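Local coordinates for protein GDP-L-fucose synthase (Campylobacter jejuni subsp. jejuni serotype O:2, PDB 7M13) that binds NADP(H) and probably acts as a GDP-sugar epimerase and reductase, serving as a GDP-D-glycero-L-gluco-heptose synthase for the capsular polysaccharide of Campylobacter jejuni, at residues E26-R31 / V253-M258; Y113-N118 / L123-L128. All coordinates share one frame; numbering follows the deposited sequence.

Interaction 1 of 2, residues E26-R31 / V253-M258; sequences ENLQKR and VAIYTM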
ATOM      1  N   GLU B  26     -20.458 -19.882 -12.396  1.00 18.25           N
ATOM      2  CA  GLU B  26     -21.428 -20.315 -13.453  1.00 21.26           C
ATOM      3  C   GLU B  26     -20.763 -20.401 -14.829  1.00 21.88           C
ATOM      4  O   GLU B  26     -21.041 -21.350 -15.590  1.00 20.79           O
ATOM      5  CB  GLU B  26     -22.629 -19.375 -13.480  1.00 25.30           C
ATOM      6  CG  GLU B  26     -23.510 -19.538 -12.263  1.00 34.80           C
ATOM      7  CD  GLU B  26     -24.654 -18.539 -12.194  1.00 44.40           C
ATOM      8  OE1 GLU B  26     -24.640 -17.551 -12.986  1.00 50.90           O
ATOM      9  OE2 GLU B  26     -25.530 -18.730 -11.320  1.00 44.09           O
ATOM     10  N   ASN B  27     -19.966 -19.417 -15.215  1.00 17.49           N
ATOM     11  CA  ASN B  27     -19.312 -19.359 -16.538  1.00 16.91           C
ATOM     12  C   ASN B  27     -18.247 -20.467 -16.655  1.00 19.28           C
ATOM     13  O   ASN B  27     -18.146 -21.091 -17.712  1.00 21.48           O
ATOM     14  CB  ASN B  27     -18.721 -17.978 -16.787  1.00 18.84           C
ATOM     15  CG  ASN B  27     -19.773 -17.057 -17.347  1.00 21.99           C
ATOM     16  OD1 ASN B  27     -20.048 -17.147 -18.541  1.00 29.01           O
ATOM     17  ND2 ASN B  27     -20.440 -16.289 -16.498  1.00 22.01           N
ATOM     18  N   LEU B  28     -17.489 -20.758 -15.596  1.00 17.45           N
ATOM     19  CA  LEU B  28     -16.516 -21.875 -15.624  1.00 16.13           C
ATOM     20  C   LEU B  28     -17.274 -23.209 -15.804  1.00 16.46           C
ATOM     21  O   LEU B  28     -16.852 -23.944 -16.680  1.00 17.72           O
ATOM     22  CB  LEU B  28     -15.702 -21.846 -14.335  1.00 15.85           C
ATOM     23  CG  LEU B  28     -14.654 -20.741 -14.302  1.00 16.84           C
ATOM     24  CD1 LEU B  28     -14.177 -20.550 -12.890  1.00 16.80           C
ATOM     25  CD2 LEU B  28     -13.494 -21.060 -15.234  1.00 17.17           C
ATOM     26  N   GLN B  29     -18.320 -23.448 -15.018  1.00 18.62           N
ATOM     27  CA  GLN B  29     -19.097 -24.724 -15.116  1.00 19.72           C
ATOM     28  C   GLN B  29     -19.620 -24.846 -16.552  1.00 22.94           C
ATOM     29  O   GLN B  29     -19.537 -25.953 -17.166  1.00 23.41           O
ATOM     30  CB  GLN B  29     -20.156 -24.757 -14.030  1.00 20.95           C
ATOM     31  CG  GLN B  29     -19.563 -25.059 -12.664  1.00 22.70           C
ATOM     32  CD  GLN B  29     -20.530 -24.917 -11.515  1.00 24.85           C
ATOM     33  OE1 GLN B  29     -21.540 -24.215 -11.598  1.00 28.03           O
ATOM     34  NE2 GLN B  29     -20.181 -25.528 -10.403  1.00 25.67           N
ATOM     35  N   LYS B  30     -20.121 -23.759 -17.126  1.00 22.88           N
ATOM     36  CA  LYS B  30     -20.758 -23.818 -18.470  1.00 23.38           C
ATOM     37  C   LYS B  30     -19.730 -24.223 -19.539  1.00 25.04           C
ATOM     38  O   LYS B  30     -20.125 -24.728 -20.622  1.00 25.74           O
ATOM     39  CB  LYS B  30     -21.438 -22.489 -18.811  1.00 26.46           C
ATOM     40  CG  LYS B  30     -22.114 -22.479 -20.178  1.00 31.94           C
ATOM     41  CD  LYS B  30     -22.489 -21.106 -20.712  1.00 36.10           C
ATOM     42  CE  LYS B  30     -23.432 -21.194 -21.895  1.00 39.82           C
ATOM     43  NZ  LYS B  30     -24.400 -20.075 -21.861  1.00 46.65           N
ATOM     44  N   ARG B  31     -18.445 -23.989 -19.308  1.00 19.26           N
ATOM     45  CA  ARG B  31     -17.339 -24.299 -20.224  1.00 19.47           C
ATOM     46  C   ARG B  31     -16.673 -25.635 -19.856  1.00 15.83           C
ATOM     47  O   ARG B  31     -15.665 -25.954 -20.504  1.00 19.62           O
ATOM     48  CB  ARG B  31     -16.343 -23.136 -20.210  1.00 22.38           C
ATOM     49  CG  ARG B  31     -16.978 -21.831 -20.667  1.00 26.00           C
ATOM     50  CD  ARG B  31     -15.953 -20.748 -20.472  1.00 30.79           C
ATOM     51  NE  ARG B  31     -16.561 -19.436 -20.448  1.00 31.24           N
ATOM     52  CZ  ARG B  31     -15.999 -18.367 -20.964  1.00 25.56           C
ATOM     53  NH1 ARG B  31     -14.816 -18.456 -21.559  1.00 27.49           N
ATOM     54  NH2 ARG B  31     -16.648 -17.221 -20.925  1.00 29.98           N
ATOM     55  N   VAL B 253     -13.626 -12.020 -19.489  1.00 14.12           N
ATOM     56  CA  VAL B 253     -12.264 -11.429 -19.616  1.00 14.38           C
ATOM     57  C   VAL B 253     -11.352 -12.078 -18.565  1.00 13.15           C
ATOM     58  O   VAL B 253     -10.180 -12.271 -18.839  1.00 12.91           O
ATOM     59  CB  VAL B 253     -12.207  -9.881 -19.576  1.00 13.78           C
ATOM     60  CG1 VAL B 253     -12.669  -9.302 -18.251  1.00 14.24           C
ATOM     61  CG2 VAL B 253     -10.831  -9.379 -19.967  1.00 14.43           C
ATOM     62  N   ALA B 254     -11.883 -12.421 -17.393  1.00 14.35           N
ATOM     63  CA  ALA B 254     -11.066 -13.113 -16.374  1.00 14.13           C
ATOM     64  C   ALA B 254     -10.610 -14.469 -16.892  1.00 13.69           C
ATOM     65  O   ALA B 254      -9.411 -14.818 -16.776  1.00 12.31           O
ATOM     66  CB  ALA B 254     -11.837 -13.205 -15.083  1.00 15.11           C
ATOM     67  N   ILE B 255     -11.511 -15.207 -17.551  1.00 13.15           N
ATOM     68  CA  ILE B 255     -11.123 -16.526 -18.107  1.00 13.80           C
ATOM     69  C   ILE B 255     -10.206 -16.318 -19.317  1.00 12.12           C
ATOM     70  O   ILE B 255      -9.200 -17.026 -19.507  1.00 13.97           O
ATOM     71  CB  ILE B 255     -12.362 -17.365 -18.443  1.00 13.52           C
ATOM     72  CG1 ILE B 255     -13.137 -17.702 -17.168  1.00 14.45           C
ATOM     73  CG2 ILE B 255     -11.902 -18.597 -19.201  1.00 15.28           C
ATOM     74  CD1 ILE B 255     -14.544 -18.183 -17.408  1.00 15.53           C
ATOM     75  N   TYR B 256     -10.484 -15.320 -20.153  1.00 12.09           N
ATOM     76  CA  TYR B 256      -9.592 -15.018 -21.288  1.00 13.61           C
ATOM     77  C   TYR B 256      -8.171 -14.704 -20.802  1.00 13.72           C
ATOM     78  O   TYR B 256      -7.174 -15.121 -21.405  1.00 13.15           O
ATOM     79  CB  TYR B 256     -10.143 -13.843 -22.094  1.00 14.29           C
ATOM     80  CG  TYR B 256      -9.282 -13.483 -23.261  1.00 15.35           C
ATOM     81  CD1 TYR B 256      -9.475 -14.108 -24.477  1.00 16.55           C
ATOM     82  CD2 TYR B 256      -8.276 -12.529 -23.160  1.00 15.50           C
ATOM     83  CE1 TYR B 256      -8.662 -13.807 -25.556  1.00 17.06           C
ATOM     84  CE2 TYR B 256      -7.450 -12.236 -24.225  1.00 17.54           C
ATOM     85  CZ  TYR B 256      -7.653 -12.882 -25.429  1.00 17.53           C
ATOM     86  OH  TYR B 256      -6.860 -12.596 -26.516  1.00 20.60           O
ATOM     87  N   THR B 257      -8.080 -13.924 -19.730  1.00 13.90           N
ATOM     88  CA  THR B 257      -6.782 -13.581 -19.115  1.00 13.65           C
ATOM     89  C   THR B 257      -6.084 -14.866 -18.710  1.00 13.53           C
ATOM     90  O   THR B 257      -4.929 -15.034 -19.044  1.00 13.27           O
ATOM     91  CB  THR B 257      -6.967 -12.654 -17.900  1.00 13.01           C
ATOM     92  OG1 THR B 257      -7.587 -11.433 -18.318  1.00 12.30           O
ATOM     93  CG2 THR B 257      -5.618 -12.197 -17.366  1.00 14.40           C
ATOM     94  N   MET B 258      -6.750 -15.738 -17.956  1.00 13.44           N
ATOM     95  CA  MET B 258      -6.103 -17.001 -17.545  1.00 15.26           C
ATOM     96  C   MET B 258      -5.577 -17.733 -18.779  1.00 14.47           C
ATOM     97  O   MET B 258      -4.467 -18.273 -18.741  1.00 14.31           O
ATOM     98  CB  MET B 258      -7.099 -17.933 -16.844  1.00 16.33           C
ATOM     99  CG  MET B 258      -7.427 -17.530 -15.478  1.00 16.57           C
ATOM    100  SD  MET B 258      -5.935 -17.485 -14.400  1.00 15.02           S
ATOM    101  CE  MET B 258      -6.758 -17.502 -12.813  1.00 14.78           C
TER

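Interaction 2 of 2, residues Y113-N118 / L123-L128; sequences YMYPEN and LKEEYL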
ATOM      1  N   TYR B 113     -11.157   3.260  -7.978  1.00 12.53           N
ATOM      2  CA  TYR B 113     -10.778   4.112  -6.829  1.00 14.27           C
ATOM      3  C   TYR B 113      -9.267   4.054  -6.623  1.00 12.86           C
ATOM      4  O   TYR B 113      -8.760   4.890  -5.834  1.00 15.15           O
ATOM      5  CB  TYR B 113     -11.501   3.695  -5.552  1.00 14.55           C
ATOM      6  CG  TYR B 113     -12.959   4.089  -5.491  1.00 17.17           C
ATOM      7  CD1 TYR B 113     -13.366   5.404  -5.656  1.00 19.08           C
ATOM      8  CD2 TYR B 113     -13.921   3.145  -5.211  1.00 19.46           C
ATOM      9  CE1 TYR B 113     -14.699   5.769  -5.558  1.00 24.04           C
ATOM     10  CE2 TYR B 113     -15.260   3.490  -5.116  1.00 23.46           C
ATOM     11  CZ  TYR B 113     -15.648   4.801  -5.305  1.00 24.38           C
ATOM     12  OH  TYR B 113     -16.964   5.126  -5.194  1.00 32.59           O
ATOM     13  N   MET B 114      -8.564   3.236  -7.414  1.00 13.77           N
ATOM     14  CA  MET B 114      -7.080   3.143  -7.330  1.00 14.81           C
ATOM     15  C   MET B 114      -6.443   4.244  -8.193  1.00 14.09           C
ATOM     16  O   MET B 114      -5.201   4.351  -8.188  1.00 13.65           O
ATOM     17  CB  MET B 114      -6.591   1.774  -7.814  1.00 18.81           C
ATOM     18  CG  MET B 114      -6.179   1.762  -9.274  1.00 18.34           C
ATOM     19  SD  MET B 114      -5.719   0.109  -9.855  1.00 23.75           S
ATOM     20  CE  MET B 114      -6.766  -0.908  -8.816  1.00 11.89           C
ATOM     21  N   TYR B 115      -7.269   5.024  -8.902  1.00 13.38           N
ATOM     22  CA  TYR B 115      -6.818   6.114  -9.772  1.00 13.01           C
ATOM     23  C   TYR B 115      -7.066   7.463  -9.123  1.00 12.95           C
ATOM     24  O   TYR B 115      -8.035   7.643  -8.381  1.00 14.00           O
ATOM     25  CB  TYR B 115      -7.475   6.020 -11.149  1.00 12.69           C
ATOM     26  CG  TYR B 115      -6.973   4.884 -11.986  1.00 11.44           C
ATOM     27  CD1 TYR B 115      -5.650   4.757 -12.388  1.00 13.85           C
ATOM     28  CD2 TYR B 115      -7.864   3.908 -12.414  1.00 12.09           C
ATOM     29  CE1 TYR B 115      -5.229   3.708 -13.192  1.00 13.89           C
ATOM     30  CE2 TYR B 115      -7.457   2.863 -13.222  1.00 11.61           C
ATOM     31  CZ  TYR B 115      -6.133   2.750 -13.594  1.00 11.80           C
ATOM     32  OH  TYR B 115      -5.728   1.723 -14.382  1.00 12.95           O
ATOM     33  N   PRO B 116      -6.249   8.474  -9.474  1.00 11.55           N
ATOM     34  CA  PRO B 116      -6.418   9.822  -8.935  1.00 12.64           C
ATOM     35  C   PRO B 116      -7.829  10.357  -9.207  1.00 14.85           C
ATOM     36  O   PRO B 116      -8.331  10.155 -10.302  1.00 15.06           O
ATOM     37  CB  PRO B 116      -5.381  10.670  -9.663  1.00 12.53           C
ATOM     38  CG  PRO B 116      -4.301   9.673 -10.077  1.00 12.92           C
ATOM     39  CD  PRO B 116      -5.082   8.397 -10.377  1.00 11.00           C
ATOM     40  N   GLU B 117      -8.421  11.052  -8.232  1.00 16.16           N
ATOM     41  CA  GLU B 117      -9.783  11.624  -8.359  1.00 19.76           C
ATOM     42  C   GLU B 117      -9.841  12.503  -9.623  1.00 18.45           C
ATOM     43  O   GLU B 117     -10.820  12.415 -10.356  1.00 22.54           O
ATOM     44  CB  GLU B 117     -10.065  12.436  -7.092  1.00 21.72           C
ATOM     45  CG  GLU B 117     -11.407  13.140  -7.109  1.00 27.76           C
ATOM     46  CD  GLU B 117     -11.798  13.700  -5.753  1.00 29.84           C
ATOM     47  OE1 GLU B 117     -10.897  14.062  -4.988  1.00 31.20           O
ATOM     48  OE2 GLU B 117     -13.000  13.778  -5.492  1.00 47.97           O
ATOM     49  N   ASN B 118      -8.799  13.267  -9.872  1.00 18.72           N
ATOM     50  CA  ASN B 118      -8.852  14.303 -10.938  1.00 21.56           C
ATOM     51  C   ASN B 118      -8.088  13.830 -12.176  1.00 20.31           C
ATOM     52  O   ASN B 118      -7.853  14.666 -13.084  1.00 19.61           O
ATOM     53  CB  ASN B 118      -8.338  15.640 -10.413  1.00 24.37           C
ATOM     54  CG  ASN B 118      -9.275  16.267  -9.400  1.00 30.59           C
ATOM     55  OD1 ASN B 118     -10.493  16.217  -9.550  1.00 34.35           O
ATOM     56  ND2 ASN B 118      -8.712  16.814  -8.337  1.00 40.01           N
ATOM     57  N   LEU B 123      -9.516   6.782 -18.301  1.00 12.02           N
ATOM     58  CA  LEU B 123      -8.364   6.505 -17.412  1.00 12.87           C
ATOM     59  C   LEU B 123      -7.451   5.456 -18.019  1.00 11.78           C
ATOM     60  O   LEU B 123      -7.910   4.321 -18.300  1.00 11.75           O
ATOM     61  CB  LEU B 123      -8.897   6.002 -16.071  1.00 13.21           C
ATOM     62  CG  LEU B 123      -9.766   6.983 -15.314  1.00 13.64           C
ATOM     63  CD1 LEU B 123     -10.580   6.257 -14.255  1.00 14.67           C
ATOM     64  CD2 LEU B 123      -8.892   8.076 -14.707  1.00 14.90           C
ATOM     65  N   LYS B 124      -6.187   5.797 -18.234  1.00 11.33           N
ATOM     66  CA  LYS B 124      -5.141   4.871 -18.678  1.00 11.76           C
ATOM     67  C   LYS B 124      -4.536   4.200 -17.454  1.00 11.09           C
ATOM     68  O   LYS B 124      -4.441   4.823 -16.397  1.00 11.81           O
ATOM     69  CB  LYS B 124      -4.099   5.659 -19.452  1.00 13.21           C
ATOM     70  CG  LYS B 124      -4.592   6.284 -20.749  1.00 14.68           C
ATOM     71  CD  LYS B 124      -3.449   6.892 -21.560  1.00 15.89           C
ATOM     72  CE  LYS B 124      -2.442   5.908 -22.098  1.00 17.79           C
ATOM     73  NZ  LYS B 124      -1.362   6.579 -22.863  1.00 18.41           N
ATOM     74  N   GLU B 125      -3.976   3.031 -17.673  1.00 11.72           N
ATOM     75  CA  GLU B 125      -3.307   2.270 -16.580  1.00 11.95           C
ATOM     76  C   GLU B 125      -2.203   3.147 -15.982  1.00 12.85           C
ATOM     77  O   GLU B 125      -1.946   3.056 -14.763  1.00 12.15           O
ATOM     78  CB  GLU B 125      -2.850   0.944 -17.149  1.00 12.01           C
ATOM     79  CG  GLU B 125      -3.991  -0.019 -17.412  1.00 11.57           C
ATOM     80  CD  GLU B 125      -4.623   0.009 -18.802  1.00 12.44           C
ATOM     81  OE1 GLU B 125      -4.300   0.960 -19.600  1.00 13.99           O
ATOM     82  OE2 GLU B 125      -5.415  -0.919 -19.136  1.00 12.29           O
ATOM     83  N   GLU B 126      -1.516   3.920 -16.808  1.00 12.27           N
ATOM     84  CA  GLU B 126      -0.351   4.721 -16.421  1.00 13.83           C
ATOM     85  C   GLU B 126      -0.750   5.881 -15.533  1.00 11.52           C
ATOM     86  O   GLU B 126       0.179   6.556 -15.058  1.00 14.47           O
ATOM     87  CB  GLU B 126       0.367   5.267 -17.659  1.00 16.88           C
ATOM     88  CG  GLU B 126       1.027   4.202 -18.507  1.00 23.99           C
ATOM     89  CD  GLU B 126       0.157   3.589 -19.602  1.00 29.75           C
ATOM     90  OE1 GLU B 126       0.760   2.899 -20.466  1.00 42.16           O
ATOM     91  OE2 GLU B 126      -1.107   3.776 -19.605  1.00 19.02           O
ATOM     92  N   TYR B 127      -2.037   6.155 -15.284  1.00 12.17           N
ATOM     93  CA  TYR B 127      -2.454   7.276 -14.414  1.00 11.63           C
ATOM     94  C   TYR B 127      -2.341   6.886 -12.935  1.00 11.45           C
ATOM     95  O   TYR B 127      -2.544   7.751 -12.089  1.00 12.23           O
ATOM     96  CB  TYR B 127      -3.869   7.739 -14.780  1.00 10.43           C
ATOM     97  CG  TYR B 127      -4.000   8.342 -16.168  1.00 11.13           C
ATOM     98  CD1 TYR B 127      -2.899   8.607 -16.959  1.00 11.65           C
ATOM     99  CD2 TYR B 127      -5.258   8.618 -16.671  1.00 11.17           C
ATOM    100  CE1 TYR B 127      -3.041   9.212 -18.213  1.00 11.50           C
ATOM    101  CE2 TYR B 127      -5.418   9.191 -17.918  1.00 12.49           C
ATOM    102  CZ  TYR B 127      -4.320   9.467 -18.692  1.00 12.44           C
ATOM    103  OH  TYR B 127      -4.483  10.009 -19.957  1.00 13.11           O
ATOM    104  N   LEU B 128      -2.047   5.625 -12.615  1.00 11.68           N
ATOM    105  CA  LEU B 128      -1.703   5.248 -11.233  1.00 12.29           C
ATOM    106  C   LEU B 128      -0.671   6.233 -10.667  1.00 12.06           C
ATOM    107  O   LEU B 128       0.369   6.466 -11.330  1.00 13.81           O
ATOM    108  CB  LEU B 128      -1.217   3.799 -11.253  1.00 13.79           C
ATOM    109  CG  LEU B 128      -0.708   3.281  -9.916  1.00 19.37           C
ATOM    110  CD1 LEU B 128      -1.744   3.450  -8.845  1.00 20.12           C
ATOM    111  CD2 LEU B 128      -0.264   1.828 -10.046  1.00 18.95           C
TER

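Interaction 1 of 2, residues E26-R31 / V253-M258
Two helices of the Rossmann-type nucleotide-binding domain, 19-30 and 247-260, meet here through I255, which inserts its CD1 between L28 and R31. The nearest backbones are those of L28 and I255, whose CA atoms lie 8.0 Å apart, and side chains alone bridge that interval. I255 CD1 reaches L28 CD2 at 3.8 Å, and I255 CG1 follows at 3.9 Å from the same L28 CD2, so one leucine branch meets the last two carbons of the isoleucine chain, the two side chains crossing at a slant. The CB of N27 touches the same methyl more loosely, 4.2 Å from I255 CD1.

Helix 19-30 begins within the segment 15-21, predicted to be the glycine-rich NADP(+)-binding loop of the Rossmann fold, and the contact falls at the helix's far, C-terminal end. There R31, just past the last helical turn, is extended through chi2 174° and chi3 -161° and lays its guanidinium across I255: CD1 stands over the centre of one face, 3.8 Å above the plane, while R31 NH1 approaches I255 CG2 at 3.8 Å. R31 NH2 forms a salt bridge with D252 of helix 247-260. N27 ND2 bonds to A23 O of its own helix and to D248 OD1 of helix 247-260, the latter a second polar tie between the helices. L28 and A254 both pack on F65 of strand 63-66.

Interaction 2 of 2, residues Y113-N118 / L123-L128
Y115 carries this contact, its ring lying edge-on to the backbone of 123-128, with L123 and L128 contributing the next largest buried areas. With CG beside the backbone N (chi1 -71°), the ring runs into the bend made by the 3-10 turn 125-127. Its CD1 edge comes to 3.7 Å from L128 N, and Y115 CE1 lies 3.7 Å from E125 O; both backbone atoms sit close to the ring plane. K124 O stands 3.5 Å from Y115 CE1, but obliquely to the ring. One face of the ring receives M114 CG, 4.1 Å above its centre, from the preceding residue.

At the far end Y115 OH is 3.3 Å from E125 CA, and the two side chains run side by side in the same direction, ring and carboxylate planes 81° apart. Their polar ends share a partner outside both segments: Y115 OH bonds to N278 OD1, and E125 OE2 to N278 N, which fixes both groups by the same residue.

L123 passes the ring in the opposite sense, bringing CD1 to 4.0 Å from Y115 CD2. On L128, CG lies anti to the backbone N (chi1 175°), and CD1 reaches 3.6 Å from M114 O. P116 CD lies 3.1 Å from Y127 O, a close contact between the proline ring and a backbone carbonyl.

Both segments belong to the long connection between strand 105-111 and helix 138-158 of the Rossmann-type domain. M114 packs on K144, an NADP(+)-binding residue, and L128 on I145 of that helix; M114 and Y115 also touch V166 of strand 162-171, while L128 meets Y138 of the second subunit.

Interaction 1 joins regular helices far apart in sequence, whereas interaction 2 folds one long connection back on itself with four residues between its segments; along the chain the second lies nested inside the loop closed by the first. Their centres are 27 Å apart and they do not touch. Interaction 1 is partly buried, with exposed R31 at its margin, and buries 167 Å². Interaction 2 is largely buried, at 332 Å². The first relies on aliphatic contacts plus a guanidinium face, the second on an aromatic edge against backbone atoms. Strands 63-66 and 162-171 of the same sheet lie beside helix 247-260, and strand 162-171 also adjoins interaction 2.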